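The same site in two structures of NO-binding heme-dependent sensor protein from Shewanella oneidensis, which binds heme and probably acts as an H-NOX sensor of nitric oxide in signalling: PDB 4U9B (chain A, 1.65 Å), residues K2-N7 and K108-P113, and PDB 4U9J (chain B, 2.10 Å), residues K2-N7 and K108-P113. One frame, after least-squares fit of the local backbone (RMSD 0.15 Å); residues are numbered along the deposited sequences.

Structure 1 (4U9B); sequences KGIIFN and KLYHEP. With HEM (protoporphyrin IX containing Fe), chain C.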
loop_
_atom_site.group_PDB
_atom_site.type_symbol
_atom_site.label_atom_id
_atom_site.label_comp_id
_atom_site.label_asym_id
_atom_site.label_seq_id
_atom_site.Cartn_x
_atom_site.Cartn_y
_atom_site.Cartn_z
ATOM N N LYS A 2 7.742 1.088 -8.092
ATOM C CA LYS A 2 8.487 2.339 -8.084
ATOM C C LYS A 2 9.330 2.466 -6.822
ATOM O O LYS A 2 8.978 1.940 -5.765
ATOM C CB LYS A 2 7.539 3.536 -8.216
ATOM C CG LYS A 2 6.953 3.718 -9.614
ATOM C CD LYS A 2 8.037 4.031 -10.640
ATOM C CE LYS A 2 7.474 4.223 -12.035
ATOM N NZ LYS A 2 8.569 4.298 -13.047
ATOM N N GLY A 3 10.452 3.165 -6.951
ATOM C CA GLY A 3 11.400 3.315 -5.863
ATOM C C GLY A 3 10.814 3.946 -4.617
ATOM O O GLY A 3 11.281 3.675 -3.514
ATOM N N ILE A 4 9.796 4.788 -4.782
ATOM C CA ILE A 4 9.181 5.449 -3.634
ATOM C C ILE A 4 8.670 4.408 -2.640
ATOM O O ILE A 4 8.783 4.586 -1.431
ATOM C CB ILE A 4 8.019 6.392 -4.049
ATOM C CG1 ILE A 4 7.326 6.956 -2.807
ATOM C CG2 ILE A 4 7.004 5.670 -4.925
ATOM C CD1 ILE A 4 6.499 8.206 -3.074
ATOM N N ILE A 5 8.137 3.309 -3.156
ATOM C CA ILE A 5 7.629 2.248 -2.295
ATOM C C ILE A 5 8.776 1.652 -1.486
ATOM O O ILE A 5 8.646 1.430 -0.282
ATOM C CB ILE A 5 6.932 1.143 -3.109
ATOM C CG1 ILE A 5 5.832 1.742 -3.997
ATOM C CG2 ILE A 5 6.362 0.074 -2.183
ATOM C CD1 ILE A 5 4.738 2.484 -3.243
ATOM N N PHE A 6 9.901 1.410 -2.152
ATOM C CA PHE A 6 11.098 0.922 -1.482
ATOM C C PHE A 6 11.637 1.945 -0.488
ATOM O O PHE A 6 12.133 1.580 0.572
ATOM C CB PHE A 6 12.188 0.578 -2.500
ATOM C CG PHE A 6 11.875 -0.618 -3.343
ATOM C CD1 PHE A 6 12.240 -1.888 -2.928
ATOM C CD2 PHE A 6 11.220 -0.476 -4.552
ATOM C CE1 PHE A 6 11.960 -2.992 -3.707
ATOM C CE2 PHE A 6 10.932 -1.575 -5.333
ATOM C CZ PHE A 6 11.302 -2.836 -4.910
ATOM N N ASN A 7 11.548 3.225 -0.834
ATOM C CA ASN A 7 12.035 4.273 0.056
ATOM C C ASN A 7 11.254 4.297 1.363
ATOM O O ASN A 7 11.837 4.450 2.436
ATOM C CB ASN A 7 11.957 5.648 -0.615
ATOM C CG ASN A 7 12.925 5.795 -1.775
ATOM O OD1 ASN A 7 13.944 5.097 -1.852
ATOM N ND2 ASN A 7 12.614 6.711 -2.683
ATOM N N LYS A 108 0.482 11.161 -13.847
ATOM C CA LYS A 108 1.045 12.455 -14.213
ATOM C C LYS A 108 2.445 12.623 -13.626
ATOM O O LYS A 108 3.314 13.240 -14.241
ATOM C CB LYS A 108 0.136 13.593 -13.736
ATOM C CG LYS A 108 -1.088 13.819 -14.612
ATOM C CD LYS A 108 -2.174 14.631 -13.903
ATOM C CE LYS A 108 -1.662 15.965 -13.381
ATOM N NZ LYS A 108 -2.728 16.721 -12.664
ATOM N N LEU A 109 2.658 12.057 -12.440
ATOM C CA LEU A 109 3.905 12.261 -11.702
ATOM C C LEU A 109 4.957 11.179 -11.950
ATOM O O LEU A 109 6.140 11.391 -11.677
ATOM C CB LEU A 109 3.615 12.333 -10.205
ATOM C CG LEU A 109 2.817 13.538 -9.714
ATOM C CD1 LEU A 109 2.333 13.285 -8.296
ATOM C CD2 LEU A 109 3.654 14.802 -9.771
ATOM N N TYR A 110 4.526 10.028 -12.457
ATOM C CA TYR A 110 5.417 8.881 -12.639
ATOM C C TYR A 110 5.370 8.357 -14.068
ATOM O O TYR A 110 4.329 8.405 -14.728
ATOM C CB TYR A 110 5.048 7.752 -11.668
ATOM C CG TYR A 110 5.330 8.072 -10.216
ATOM C CD1 TYR A 110 4.395 8.740 -9.436
ATOM C CD2 TYR A 110 6.532 7.704 -9.627
ATOM C CE1 TYR A 110 4.651 9.034 -8.110
ATOM C CE2 TYR A 110 6.796 7.991 -8.303
ATOM C CZ TYR A 110 5.852 8.659 -7.550
ATOM O OH TYR A 110 6.114 8.951 -6.231
ATOM N N HIS A 111 6.505 7.850 -14.538
ATOM C CA HIS A 111 6.572 7.210 -15.842
ATOM C C HIS A 111 6.147 5.752 -15.740
ATOM O O HIS A 111 6.794 4.953 -15.057
ATOM C CB HIS A 111 7.980 7.300 -16.427
ATOM C CG HIS A 111 8.105 6.676 -17.782
ATOM N ND1 HIS A 111 7.504 7.208 -18.904
ATOM C CD2 HIS A 111 8.747 5.557 -18.195
ATOM C CE1 HIS A 111 7.779 6.448 -19.949
ATOM N NE2 HIS A 111 8.529 5.440 -19.546
ATOM N N GLU A 112 5.051 5.422 -16.419
ATOM C CA GLU A 112 4.561 4.048 -16.515
ATOM C C GLU A 112 4.489 3.341 -15.160
ATOM O O GLU A 112 5.139 2.315 -14.953
ATOM C CB GLU A 112 5.442 3.248 -17.475
ATOM C CG GLU A 112 5.323 3.695 -18.923
ATOM C CD GLU A 112 6.080 2.795 -19.884
ATOM O OE1 GLU A 112 6.845 1.925 -19.414
ATOM O OE2 GLU A 112 5.905 2.955 -21.110
ATOM N N PRO A 113 3.689 3.886 -14.235
ATOM C CA PRO A 113 3.515 3.246 -12.929
ATOM C C PRO A 113 2.710 1.961 -13.052
ATOM O O PRO A 113 1.992 1.797 -14.038
ATOM C CB PRO A 113 2.755 4.301 -12.124
ATOM C CG PRO A 113 1.957 5.032 -13.149
ATOM C CD PRO A 113 2.805 5.054 -14.399
HETATM C CHA HEM C . 0.734 1.462 -5.326
HETATM C CHB HEM C . -3.558 1.160 -3.109
HETATM C CHC HEM C . -3.302 5.820 -1.879
HETATM C CHD HEM C . 0.313 6.347 -5.068
HETATM C C1A HEM C . -0.360 0.956 -4.668
HETATM C C2A HEM C . -0.551 -0.420 -4.252
HETATM C C3A HEM C . -1.737 -0.492 -3.639
HETATM C C4A HEM C . -2.335 0.824 -3.644
HETATM C CMA HEM C . -2.383 -1.743 -3.019
HETATM C CAA HEM C . 0.434 -1.590 -4.477
HETATM C CBA HEM C . 0.505 -1.972 -5.958
HETATM C CGA HEM C . -0.549 -2.979 -6.364
HETATM O O1A HEM C . -0.556 -3.380 -7.561
HETATM O O2A HEM C . -1.384 -3.395 -5.518
HETATM C C1B HEM C . -3.846 2.372 -2.530
HETATM C C2B HEM C . -4.935 2.638 -1.618
HETATM C C3B HEM C . -4.877 3.940 -1.282
HETATM C C4B HEM C . -3.729 4.514 -1.960
HETATM C CMB HEM C . -5.949 1.548 -1.200
HETATM C CAB HEM C . -5.773 4.772 -0.333
HETATM C CBB HEM C . -6.554 4.235 0.610
HETATM C C1C HEM C . -2.298 6.381 -2.642
HETATM C C2C HEM C . -1.891 7.767 -2.610
HETATM C C3C HEM C . -0.900 7.945 -3.492
HETATM C C4C HEM C . -0.633 6.653 -4.113
HETATM C CMC HEM C . -2.524 8.844 -1.704
HETATM C CAC HEM C . -0.202 9.309 -3.729
HETATM C CBC HEM C . 0.604 9.553 -4.768
HETATM C C1D HEM C . 0.815 5.094 -5.344
HETATM C C2D HEM C . 2.066 4.852 -6.022
HETATM C C3D HEM C . 2.198 3.333 -6.102
HETATM C C4D HEM C . 1.014 2.802 -5.470
HETATM C CMD HEM C . 3.068 5.900 -6.543
HETATM C CAD HEM C . 3.351 2.526 -6.722
HETATM C CBD HEM C . 3.072 2.255 -8.198
HETATM C CGD HEM C . 4.216 1.457 -8.766
HETATM O O1D HEM C . 4.943 0.825 -7.962
HETATM O O2D HEM C . 4.402 1.448 -10.013
HETATM N NA HEM C . -1.466 1.690 -4.273
HETATM N NB HEM C . -3.129 3.531 -2.715
HETATM N NC HEM C . -1.508 5.730 -3.572
HETATM N ND HEM C . 0.225 3.867 -5.037
HETATM FE FE HEM C . -1.581 3.724 -4.071
#

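Structure 2 (4U9J); sequences KGIIFN and KLYHEP. It carries 3 engineered substitutions outside these segments. With MNH (manganese protoporphyrin IX), chain D.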
loop_
_atom_site.group_PDB
_atom_site.type_symbol
_atom_site.label_atom_id
_atom_site.label_comp_id
_atom_site.label_asym_id
_atom_site.label_seq_id
_atom_site.Cartn_x
_atom_site.Cartn_y
_atom_site.Cartn_z
ATOM N N LYS B 2 7.841 1.187 -8.093
ATOM C CA LYS B 2 8.583 2.463 -8.002
ATOM C C LYS B 2 9.418 2.535 -6.748
ATOM O O LYS B 2 9.050 2.051 -5.673
ATOM C CB LYS B 2 7.610 3.655 -8.072
ATOM C CG LYS B 2 6.959 3.838 -9.476
ATOM C CD LYS B 2 7.976 4.017 -10.557
ATOM C CE LYS B 2 7.312 4.360 -11.828
ATOM N NZ LYS B 2 8.316 4.538 -12.928
ATOM N N GLY B 3 10.554 3.201 -6.918
ATOM C CA GLY B 3 11.512 3.432 -5.856
ATOM C C GLY B 3 10.839 3.968 -4.605
ATOM O O GLY B 3 11.240 3.600 -3.501
ATOM N N ILE B 4 9.836 4.825 -4.770
ATOM C CA ILE B 4 9.229 5.414 -3.621
ATOM C C ILE B 4 8.661 4.360 -2.672
ATOM O O ILE B 4 8.740 4.544 -1.445
ATOM C CB ILE B 4 8.119 6.386 -3.973
ATOM C CG1 ILE B 4 7.500 6.933 -2.680
ATOM C CG2 ILE B 4 7.066 5.724 -4.819
ATOM C CD1 ILE B 4 6.929 8.197 -2.834
ATOM N N ILE B 5 8.158 3.239 -3.202
ATOM C CA ILE B 5 7.638 2.200 -2.340
ATOM C C ILE B 5 8.778 1.592 -1.486
ATOM O O ILE B 5 8.631 1.370 -0.265
ATOM C CB ILE B 5 6.938 1.101 -3.131
ATOM C CG1 ILE B 5 5.867 1.715 -4.027
ATOM C CG2 ILE B 5 6.374 0.026 -2.178
ATOM C CD1 ILE B 5 4.822 2.572 -3.351
ATOM N N PHE B 6 9.896 1.304 -2.134
ATOM C CA PHE B 6 11.105 0.865 -1.455
ATOM C C PHE B 6 11.638 1.890 -0.449
ATOM O O PHE B 6 12.228 1.512 0.558
ATOM C CB PHE B 6 12.232 0.583 -2.468
ATOM C CG PHE B 6 11.976 -0.599 -3.374
ATOM C CD1 PHE B 6 11.265 -0.433 -4.540
ATOM C CD2 PHE B 6 12.492 -1.868 -3.072
ATOM C CE1 PHE B 6 11.051 -1.503 -5.388
ATOM C CE2 PHE B 6 12.263 -2.940 -3.899
ATOM C CZ PHE B 6 11.541 -2.782 -5.034
ATOM N N ASN B 7 11.533 3.187 -0.754
ATOM C CA ASN B 7 12.054 4.174 0.174
ATOM C C ASN B 7 11.224 4.231 1.465
ATOM O O ASN B 7 11.756 4.357 2.552
ATOM C CB ASN B 7 12.085 5.575 -0.429
ATOM C CG ASN B 7 12.925 5.693 -1.692
ATOM O OD1 ASN B 7 12.571 6.509 -2.553
ATOM N ND2 ASN B 7 14.044 4.974 -1.794
ATOM N N LYS B 108 0.490 11.049 -14.025
ATOM C CA LYS B 108 1.151 12.272 -14.451
ATOM C C LYS B 108 2.459 12.515 -13.736
ATOM O O LYS B 108 3.353 13.090 -14.297
ATOM C CB LYS B 108 0.246 13.475 -14.256
ATOM C CG LYS B 108 -1.137 13.299 -14.906
ATOM C CD LYS B 108 -1.983 14.549 -14.762
ATOM C CE LYS B 108 -3.480 14.309 -15.162
ATOM N NZ LYS B 108 -4.397 15.479 -14.660
ATOM N N LEU B 109 2.598 12.016 -12.526
ATOM C CA LEU B 109 3.826 12.194 -11.766
ATOM C C LEU B 109 4.943 11.224 -12.081
ATOM O O LEU B 109 6.111 11.595 -11.954
ATOM C CB LEU B 109 3.514 12.088 -10.261
ATOM C CG LEU B 109 2.716 13.260 -9.620
ATOM C CD1 LEU B 109 2.113 12.809 -8.327
ATOM C CD2 LEU B 109 3.517 14.430 -9.353
ATOM N N TYR B 110 4.589 9.981 -12.436
ATOM C CA TYR B 110 5.553 8.916 -12.633
ATOM C C TYR B 110 5.428 8.390 -14.056
ATOM O O TYR B 110 4.356 8.321 -14.606
ATOM C CB TYR B 110 5.335 7.745 -11.661
ATOM C CG TYR B 110 5.533 8.061 -10.199
ATOM C CD1 TYR B 110 4.511 8.562 -9.444
ATOM C CD2 TYR B 110 6.764 7.865 -9.572
ATOM C CE1 TYR B 110 4.702 8.899 -8.078
ATOM C CE2 TYR B 110 6.956 8.194 -8.222
ATOM C CZ TYR B 110 5.918 8.709 -7.491
ATOM O OH TYR B 110 6.083 9.051 -6.156
ATOM N N HIS B 111 6.533 8.032 -14.665
ATOM C CA HIS B 111 6.458 7.313 -15.901
ATOM C C HIS B 111 6.036 5.840 -15.749
ATOM O O HIS B 111 6.695 5.072 -15.057
ATOM C CB HIS B 111 7.801 7.386 -16.533
ATOM C CG HIS B 111 7.893 6.686 -17.836
ATOM N ND1 HIS B 111 7.476 7.272 -19.011
ATOM C CD2 HIS B 111 8.371 5.462 -18.161
ATOM C CE1 HIS B 111 7.748 6.459 -20.022
ATOM N NE2 HIS B 111 8.278 5.353 -19.532
ATOM N N GLU B 112 4.902 5.509 -16.357
ATOM C CA GLU B 112 4.361 4.125 -16.420
ATOM C C GLU B 112 4.374 3.397 -15.089
ATOM O O GLU B 112 4.964 2.352 -14.975
ATOM C CB GLU B 112 5.131 3.296 -17.479
ATOM C CG GLU B 112 4.828 3.839 -18.911
ATOM C CD GLU B 112 5.595 3.143 -20.037
ATOM O OE1 GLU B 112 6.355 2.167 -19.763
ATOM O OE2 GLU B 112 5.509 3.587 -21.228
ATOM N N PRO B 113 3.685 3.948 -14.097
ATOM C CA PRO B 113 3.581 3.240 -12.831
ATOM C C PRO B 113 2.717 1.957 -13.045
ATOM O O PRO B 113 1.990 1.884 -14.015
ATOM C CB PRO B 113 2.904 4.263 -11.911
ATOM C CG PRO B 113 1.956 4.950 -12.849
ATOM C CD PRO B 113 2.733 5.069 -14.159
HETATM MN MN MNH D . -1.813 3.849 -4.507
HETATM C CHA MNH D . 0.390 1.744 -5.637
HETATM C CHB MNH D . -3.677 1.407 -3.451
HETATM C CHC MNH D . -3.237 5.848 -2.132
HETATM C CHD MNH D . 0.335 6.320 -4.993
HETATM N NA MNH D . -1.662 1.745 -4.633
HETATM C C1A MNH D . -0.612 0.995 -5.089
HETATM C C2A MNH D . -0.836 -0.425 -4.774
HETATM C C3A MNH D . -1.973 -0.532 -4.032
HETATM C C4A MNH D . -2.491 0.844 -3.977
HETATM C CMA MNH D . -2.680 -1.700 -3.365
HETATM C CAA MNH D . 0.219 -1.494 -5.137
HETATM C CBA MNH D . 0.134 -2.068 -6.555
HETATM C CGA MNH D . -0.984 -2.981 -6.992
HETATM O O1A MNH D . -1.094 -3.335 -8.190
HETATM O O2A MNH D . -1.776 -3.272 -6.054
HETATM N NB MNH D . -3.546 3.767 -3.184
HETATM C C1B MNH D . -4.161 2.549 -2.758
HETATM C C2B MNH D . -5.211 2.674 -1.760
HETATM C C3B MNH D . -4.973 4.006 -1.521
HETATM C C4B MNH D . -3.926 4.658 -2.250
HETATM C CMB MNH D . -6.151 1.542 -1.293
HETATM C CAB MNH D . -5.678 4.811 -0.507
HETATM C CBB MNH D . -6.236 4.543 0.808
HETATM N NC MNH D . -1.484 5.852 -3.652
HETATM C C1C MNH D . -2.200 6.535 -2.661
HETATM C C2C MNH D . -1.699 7.882 -2.371
HETATM C C3C MNH D . -0.678 7.950 -3.221
HETATM C C4C MNH D . -0.540 6.762 -4.011
HETATM C CMC MNH D . -2.233 8.872 -1.310
HETATM C CAC MNH D . 0.230 9.099 -3.399
HETATM C CBC MNH D . -0.148 10.195 -4.229
HETATM N ND MNH D . 0.008 4.139 -5.470
HETATM C C1D MNH D . 0.893 5.189 -5.576
HETATM C C2D MNH D . 2.216 4.832 -6.185
HETATM C C3D MNH D . 2.140 3.473 -6.323
HETATM C C4D MNH D . 0.864 3.042 -5.836
HETATM C CMD MNH D . 3.275 5.838 -6.473
HETATM C CAD MNH D . 3.188 2.532 -6.886
HETATM C CBD MNH D . 3.141 2.396 -8.394
HETATM C CGD MNH D . 4.304 1.543 -8.916
HETATM O O1D MNH D . 5.059 1.004 -8.081
HETATM O O2D MNH D . 4.569 1.397 -10.164
#

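Structure 1 (4U9B)
Lys2 slides past Tyr110 in the opposite direction and joins the start of helix 3-17 to the loop after helix 98-109 beside the heme propionate of this H-NOX fold. Its chain bends at the CB-CG bond (chi2 -64°) and then runs extended, which brings Lys2 NZ 2.8 Å from His111 O, in the carbonyl plane. Ser41 OG and Ala39 O also bond NZ; lysine suits the place by joining a long aliphatic chain to an ammonium with three oxygen partners. The backbone N of Lys2 donates an almost straight bond, 2.8 Å, to heme O1D (167° at the hydrogen), and Pro113 CA lies 4.2 Å from Lys2 CE beside this propionate. The tight part centres on Tyr110, whose ring packs against Lys2 CG, Ile4 and the heme methyl while its hydroxyl bonds His81: Tyr110 CD2 is 4.0 Å from Lys2 CG, Tyr110 CE1 3.8 Å from heme CMD, and isoleucine supplies an apolar branch, Ile4 CD1, 3.3 Å from Tyr110 OH. Toward solvent, His111 and Glu112 have exposed side chains, and His111 takes part mainly through its backbone O.

Structure 2 (4U9J)
The side chains of Lys2 and Tyr110 slide past each other in opposite directions beside the manganese porphyrin. Lys2 turns at the CB-CG bond (chi2 -58°) and then stretches out, and this carries Lys2 NZ to 2.7 Å from His111 O, in the carbonyl plane. Ser41 OG and Ala39 O are further partners, so that lysine unites a long aliphatic chain with an ammonium held by three oxygens. From the backbone, Lys2 N donates to porphyrin propionate O1D at 2.8 Å, close to straight at 169°, and beside this propionate Pro113 CA lies 4.0 Å from Lys2 CE. Packing is dense round Tyr110, whose ring packs against Lys2 CG, Ile4 and the porphyrin methyl while its hydroxyl bonds His81: Tyr110 CD2 sits 4.0 Å from Lys2 CG, Tyr110 CE1 comes 3.7 Å from porphyrin CMD, and isoleucine offers an apolar branch, Ile4 CD1, 3.5 Å from Tyr110 OH. On the solvent side the side chains of His111 and Glu112 are exposed, and His111 contributes mainly its backbone O.

What differs
The polar link across the contact is kept: Lys2(A) NZ meets His111(A) O at 2.8 Å, and Lys2(B) NZ meets His111(B) O at 2.7 Å. Lys2(A) N and Lys2(B) N each donate to O1D of a porphyrin propionate. What differs is the bound group. Structure 1 has a heme bonded to nitric oxide; structure 2 has manganese protoporphyrin IX in the same place. The groups differ at the metal and in the nitric oxide, whereas the segments meet a propionate arm, the nearby ring edge and a methyl group, parts that both ligands share. Accordingly the same four residues touch it in each case: Lys2(A), Ile5(A), Tyr110(A) and Pro113(A), with Lys2(B), Ile5(B), Tyr110(B) and Pro113(B) as counterparts. Lys2(A), Ile4(A), Ile5(A) and Tyr110(A) keep their places in structure 2, and the comparable CA atoms coincide within the error. The packing of Ile4(A) and Lys2(A) against Tyr110(A) is therefore retained by Ile4(B), Lys2(B) and Tyr110(B). No rearrangement of these side chains accompanies the different bound group, although structure 2 also carries three engineered substitutions outside the segments. Away from the contact, Lys108(A) and Lys108(B) hold their side chains differently.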